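Maquette-3 (Escherichia coli, PDB 6Z0C) is a de novo designed single-chain four-helix bundle, with no known natural function, probably made to test how charged groups buried in a hydrophobic core affect stability. Local coordinates at residues A[18-21]-A[22-26]; A[116-119]-A[120-124]. One frame throughout, in Å; residues are numbered along the deposited sequence.

Contact 1 (A[18-21]-A[22-26]); sequences QQLL and QEIQQ
Residues 18-21 run without a break into 22-26 as one turn of helix 4-48 following another, and four backbone hydrogen bonds of the i to i+4 pattern join them: Gln22 to Gln18, Glu23 to Gln19, Ile24 to Leu20 and Gln25 to Leu21. The shortest has Ile24 N 2.8 Å from Leu20 O. On the buried side, Ile24 reaches back toward both leucines of the preceding turn: its CD1 lies 4.2 Å from Leu20 CG and 4.3 Å from Leu21 CD2. With CG1 beside the backbone N (chi1 -76°) and the chain extended beyond it, the CD1 end points back along the helix. This is the apolar stripe of an amphipathic helix in a four-helix bundle; Leu20 and Ile24 continue it against Leu182 and Leu175 of helix 152-194, while Leu21 meets Gln83 of helix 52-99. At the margin of the stripe, Glu23 and Leu20 cross at a slant, with OE1 of Glu23 4.0 Å from CD1 of Leu20, a van der Waals approach of carboxylate to methyl. Away from the core, Gln22 stretches its chain back along the helix, its CG 3.4 Å from Gln18 O.

Contact 2 (A[116-119]-A[120-124]); sequences QKIQ and QLLQK
Gln119 and Gln123, one helical turn apart, slant across each other with their amide planes 88° apart, almost perpendicular. CG of Gln119 lies opposite its own backbone N (chi1 174°), while CG of Gln123 stays beside its N (chi1 -76°) and sends the chain back toward the preceding turn. The Gln123 amide is therefore brought back against the stem of Gln119, with CD of Gln123 4.0 Å from CG of Gln119. The modelled orientation of the Gln123 amide is doubtful, so the identity of its nitrogen and oxygen carries no weight. An alanine in place of Gln123 is likely to leave the Gln119 side chain without this neighbour and freer to turn. On the core side, Ile118 and Leu122 lie side by side and point the same way, with CG2 of Ile118 4.1 Å from CD1 of Leu122. Both rest on Phe17 of helix 4-48 and on Val183 of helix 152-194, a small apolar patch between these helices and helix 105-144. Leu121, turned to another side, packs on Leu85 of helix 52-99, which Ile118 also touches. Gln120 runs extended back along the helix surface, its CG 3.3 Å from Gln116 O, on an exposed flank. Beneath the side chains, four i to i+4 backbone bonds tie 116-119 to 120-124. The chemistry is thus divided round the helix: methyl groups of Ile118 and Leu122 pack by dispersion in the interior, amides and the lysine side chains occupy the more open side, and the N-H groups of residues 120-123 are paired with the C=O groups of 116-119, so burying the apolar side probably costs little in unmet backbone polarity.

In the fold
Contact 1 lies on helix 4-48, the first of the four long helices, and contact 2 on helix 105-144, the third; contact 1 is complete before contact 2 begins, with helix 52-99 coming between them in the chain. Their centres are 16 Å apart and their nearest atoms about 5 Å, without touching. They sit about 9 and 11 Å from the centre of the chain, in the middle part of the bundle rather than near its ends. Both pack against helices 52-99 and 152-194, and Ala179 of the latter touches Leu20 of contact 1 as well as Leu122 of contact 2. The two contacts thus supply apolar side chains to one common core.

Contact 1 (A[18-21]-A[22-26])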
loop_
_atom_site.group_PDB
_atom_site.type_symbol
_atom_site.label_atom_id
_atom_site.label_comp_id
_atom_site.label_asym_id
_atom_site.label_seq_id
_atom_site.Cartn_x
_atom_site.Cartn_y
_atom_site.Cartn_z
ATOM N N GLN A 18 3.819 2.634 -12.539
ATOM C CA GLN A 18 4.824 3.584 -11.985
ATOM C C GLN A 18 4.075 4.738 -11.310
ATOM O O GLN A 18 4.398 5.049 -10.151
ATOM C CB GLN A 18 5.781 4.093 -13.068
ATOM C CG GLN A 18 6.859 3.087 -13.452
ATOM C CD GLN A 18 7.679 3.520 -14.645
ATOM O OE1 GLN A 18 7.247 4.328 -15.466
ATOM N NE2 GLN A 18 8.877 2.970 -14.758
ATOM N N GLN A 19 3.092 5.320 -12.003
ATOM C CA GLN A 19 2.265 6.443 -11.482
ATOM C C GLN A 19 1.491 5.974 -10.244
ATOM O O GLN A 19 1.399 6.751 -9.282
ATOM C CB GLN A 19 1.326 6.983 -12.562
ATOM C CG GLN A 19 2.051 7.779 -13.640
ATOM C CD GLN A 19 1.111 8.534 -14.548
ATOM O OE1 GLN A 19 0.003 8.903 -14.162
ATOM N NE2 GLN A 19 1.558 8.781 -15.770
ATOM N N LEU A 20 0.970 4.744 -10.252
ATOM C CA LEU A 20 0.186 4.195 -9.116
ATOM C C LEU A 20 1.090 4.067 -7.885
ATOM O O LEU A 20 0.649 4.453 -6.792
ATOM C CB LEU A 20 -0.426 2.848 -9.510
ATOM C CG LEU A 20 -1.261 2.162 -8.433
ATOM C CD1 LEU A 20 -2.359 3.083 -7.920
ATOM C CD2 LEU A 20 -1.856 0.866 -8.967
ATOM N N LEU A 21 2.317 3.571 -8.049
ATOM C CA LEU A 21 3.260 3.403 -6.911
ATOM C C LEU A 21 3.636 4.782 -6.352
ATOM O O LEU A 21 3.783 4.892 -5.118
ATOM C CB LEU A 21 4.487 2.607 -7.363
ATOM C CG LEU A 21 4.259 1.106 -7.539
ATOM C CD1 LEU A 21 5.457 0.454 -8.214
ATOM C CD2 LEU A 21 3.965 0.428 -6.207
ATOM N N GLN A 22 3.740 5.802 -7.207
ATOM C CA GLN A 22 3.993 7.203 -6.775
ATOM C C GLN A 22 2.792 7.686 -5.949
ATOM O O GLN A 22 3.015 8.272 -4.872
ATOM C CB GLN A 22 4.265 8.106 -7.978
ATOM C CG GLN A 22 5.615 7.850 -8.634
ATOM C CD GLN A 22 5.826 8.675 -9.881
ATOM O OE1 GLN A 22 5.200 9.715 -10.079
ATOM N NE2 GLN A 22 6.721 8.213 -10.740
ATOM N N GLU A 23 1.571 7.432 -6.428
ATOM C CA GLU A 23 0.308 7.786 -5.725
ATOM C C GLU A 23 0.268 7.078 -4.364
ATOM O O GLU A 23 -0.103 7.723 -3.370
ATOM C CB GLU A 23 -0.903 7.417 -6.586
ATOM C CG GLU A 23 -2.227 7.847 -5.986
ATOM C CD GLU A 23 -3.434 7.638 -6.885
ATOM O OE1 GLU A 23 -3.286 6.970 -7.937
ATOM O OE2 GLU A 23 -4.520 8.138 -6.531
ATOM N N ILE A 24 0.639 5.797 -4.323
ATOM C CA ILE A 24 0.725 4.994 -3.068
ATOM C C ILE A 24 1.737 5.647 -2.111
ATOM O O ILE A 24 1.400 5.824 -0.929
ATOM C CB ILE A 24 1.064 3.524 -3.385
ATOM C CG1 ILE A 24 -0.167 2.792 -3.929
ATOM C CG2 ILE A 24 1.660 2.831 -2.171
ATOM C CD1 ILE A 24 0.119 1.426 -4.500
ATOM N N GLN A 25 2.934 5.986 -2.589
ATOM C CA GLN A 25 3.994 6.600 -1.738
ATOM C C GLN A 25 3.501 7.941 -1.178
ATOM O O GLN A 25 3.764 8.216 0.012
ATOM C CB GLN A 25 5.302 6.747 -2.518
ATOM C CG GLN A 25 5.891 5.407 -2.933
ATOM C CD GLN A 25 7.391 5.360 -2.784
ATOM O OE1 GLN A 25 8.122 6.046 -3.496
ATOM N NE2 GLN A 25 7.859 4.541 -1.856
ATOM N N GLN A 26 2.804 8.741 -1.990
ATOM C CA GLN A 26 2.257 10.056 -1.558
ATOM C C GLN A 26 1.179 9.832 -0.492
ATOM O O GLN A 26 1.176 10.586 0.499
ATOM C CB GLN A 26 1.701 10.852 -2.741
ATOM C CG GLN A 26 1.161 12.225 -2.351
ATOM C CD GLN A 26 2.200 13.105 -1.695
ATOM O OE1 GLN A 26 3.391 13.028 -1.995
ATOM N NE2 GLN A 26 1.754 13.957 -0.786
#

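Contact 2 (A[116-119]-A[120-124])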
loop_
_atom_site.group_PDB
_atom_site.type_symbol
_atom_site.label_atom_id
_atom_site.label_comp_id
_atom_site.label_asym_id
_atom_site.label_seq_id
_atom_site.Cartn_x
_atom_site.Cartn_y
_atom_site.Cartn_z
ATOM N N GLN A 116 5.818 -12.234 -10.229
ATOM C CA GLN A 116 5.414 -12.994 -9.013
ATOM C C GLN A 116 5.972 -12.315 -7.755
ATOM O O GLN A 116 5.235 -12.253 -6.750
ATOM C CB GLN A 116 5.857 -14.457 -9.094
ATOM C CG GLN A 116 4.848 -15.349 -9.804
ATOM C CD GLN A 116 3.536 -15.451 -9.059
ATOM O OE1 GLN A 116 3.491 -15.480 -7.830
ATOM N NE2 GLN A 116 2.447 -15.505 -9.807
ATOM N N LYS A 117 7.218 -11.835 -7.794
ATOM C CA LYS A 117 7.840 -11.103 -6.658
ATOM C C LYS A 117 7.000 -9.856 -6.366
ATOM O O LYS A 117 6.702 -9.610 -5.182
ATOM C CB LYS A 117 9.298 -10.744 -6.960
ATOM C CG LYS A 117 10.278 -11.901 -6.830
ATOM C CD LYS A 117 11.719 -11.501 -7.072
ATOM C CE LYS A 117 12.667 -12.680 -7.080
ATOM N NZ LYS A 117 14.078 -12.242 -7.183
ATOM N N ILE A 118 6.616 -9.112 -7.406
ATOM C CA ILE A 118 5.787 -7.877 -7.271
ATOM C C ILE A 118 4.444 -8.278 -6.648
ATOM O O ILE A 118 4.051 -7.645 -5.656
ATOM C CB ILE A 118 5.627 -7.142 -8.619
ATOM C CG1 ILE A 118 6.965 -6.586 -9.119
ATOM C CG2 ILE A 118 4.573 -6.044 -8.515
ATOM C CD1 ILE A 118 6.931 -6.054 -10.532
ATOM N N GLN A 119 3.790 -9.316 -7.179
ATOM C CA GLN A 119 2.494 -9.836 -6.658
ATOM C C GLN A 119 2.621 -10.155 -5.160
ATOM O O GLN A 119 1.718 -9.754 -4.397
ATOM C CB GLN A 119 2.048 -11.057 -7.463
ATOM C CG GLN A 119 0.805 -11.735 -6.905
ATOM C CD GLN A 119 0.216 -12.737 -7.868
ATOM O OE1 GLN A 119 0.778 -13.028 -8.923
ATOM N NE2 GLN A 119 -0.936 -13.276 -7.509
ATOM N N GLN A 120 3.693 -10.847 -4.757
ATOM C CA GLN A 120 3.946 -11.257 -3.346
ATOM C C GLN A 120 4.127 -10.009 -2.464
ATOM O O GLN A 120 3.583 -10.013 -1.340
ATOM C CB GLN A 120 5.144 -12.206 -3.264
ATOM C CG GLN A 120 4.838 -13.606 -3.785
ATOM C CD GLN A 120 6.063 -14.475 -3.943
ATOM O OE1 GLN A 120 7.195 -13.997 -4.004
ATOM N NE2 GLN A 120 5.841 -15.777 -4.023
ATOM N N LEU A 121 4.841 -8.984 -2.948
ATOM C CA LEU A 121 5.022 -7.689 -2.229
ATOM C C LEU A 121 3.656 -7.024 -2.009
ATOM O O LEU A 121 3.416 -6.525 -0.895
ATOM C CB LEU A 121 5.943 -6.752 -3.021
ATOM C CG LEU A 121 7.438 -7.071 -3.005
ATOM C CD1 LEU A 121 8.204 -6.013 -3.784
ATOM C CD2 LEU A 121 7.983 -7.173 -1.587
ATOM N N LEU A 122 2.800 -7.002 -3.035
ATOM C CA LEU A 122 1.463 -6.347 -2.977
ATOM C C LEU A 122 0.534 -7.116 -2.031
ATOM O O LEU A 122 -0.273 -6.462 -1.341
ATOM C CB LEU A 122 0.853 -6.280 -4.378
ATOM C CG LEU A 122 1.595 -5.414 -5.393
ATOM C CD1 LEU A 122 0.947 -5.548 -6.759
ATOM C CD2 LEU A 122 1.641 -3.957 -4.956
ATOM N N GLN A 123 0.617 -8.448 -2.016
ATOM C CA GLN A 123 -0.223 -9.302 -1.132
ATOM C C GLN A 123 0.154 -9.022 0.329
ATOM O O GLN A 123 -0.766 -8.819 1.137
ATOM C CB GLN A 123 -0.097 -10.774 -1.531
ATOM C CG GLN A 123 -0.880 -11.097 -2.795
ATOM C CD GLN A 123 -0.695 -12.516 -3.274
ATOM O OE1 GLN A 123 -0.105 -13.355 -2.596
ATOM N NE2 GLN A 123 -1.206 -12.794 -4.462
ATOM N N LYS A 124 1.454 -8.984 0.639
ATOM C CA LYS A 124 2.002 -8.618 1.976
ATOM C C LYS A 124 1.500 -7.216 2.340
ATOM O O LYS A 124 0.954 -7.036 3.449
ATOM C CB LYS A 124 3.534 -8.696 1.939
ATOM C CG LYS A 124 4.269 -8.208 3.183
ATOM C CD LYS A 124 5.769 -8.072 2.959
ATOM C CE LYS A 124 6.469 -7.173 3.959
ATOM N NZ LYS A 124 7.108 -7.950 5.049
#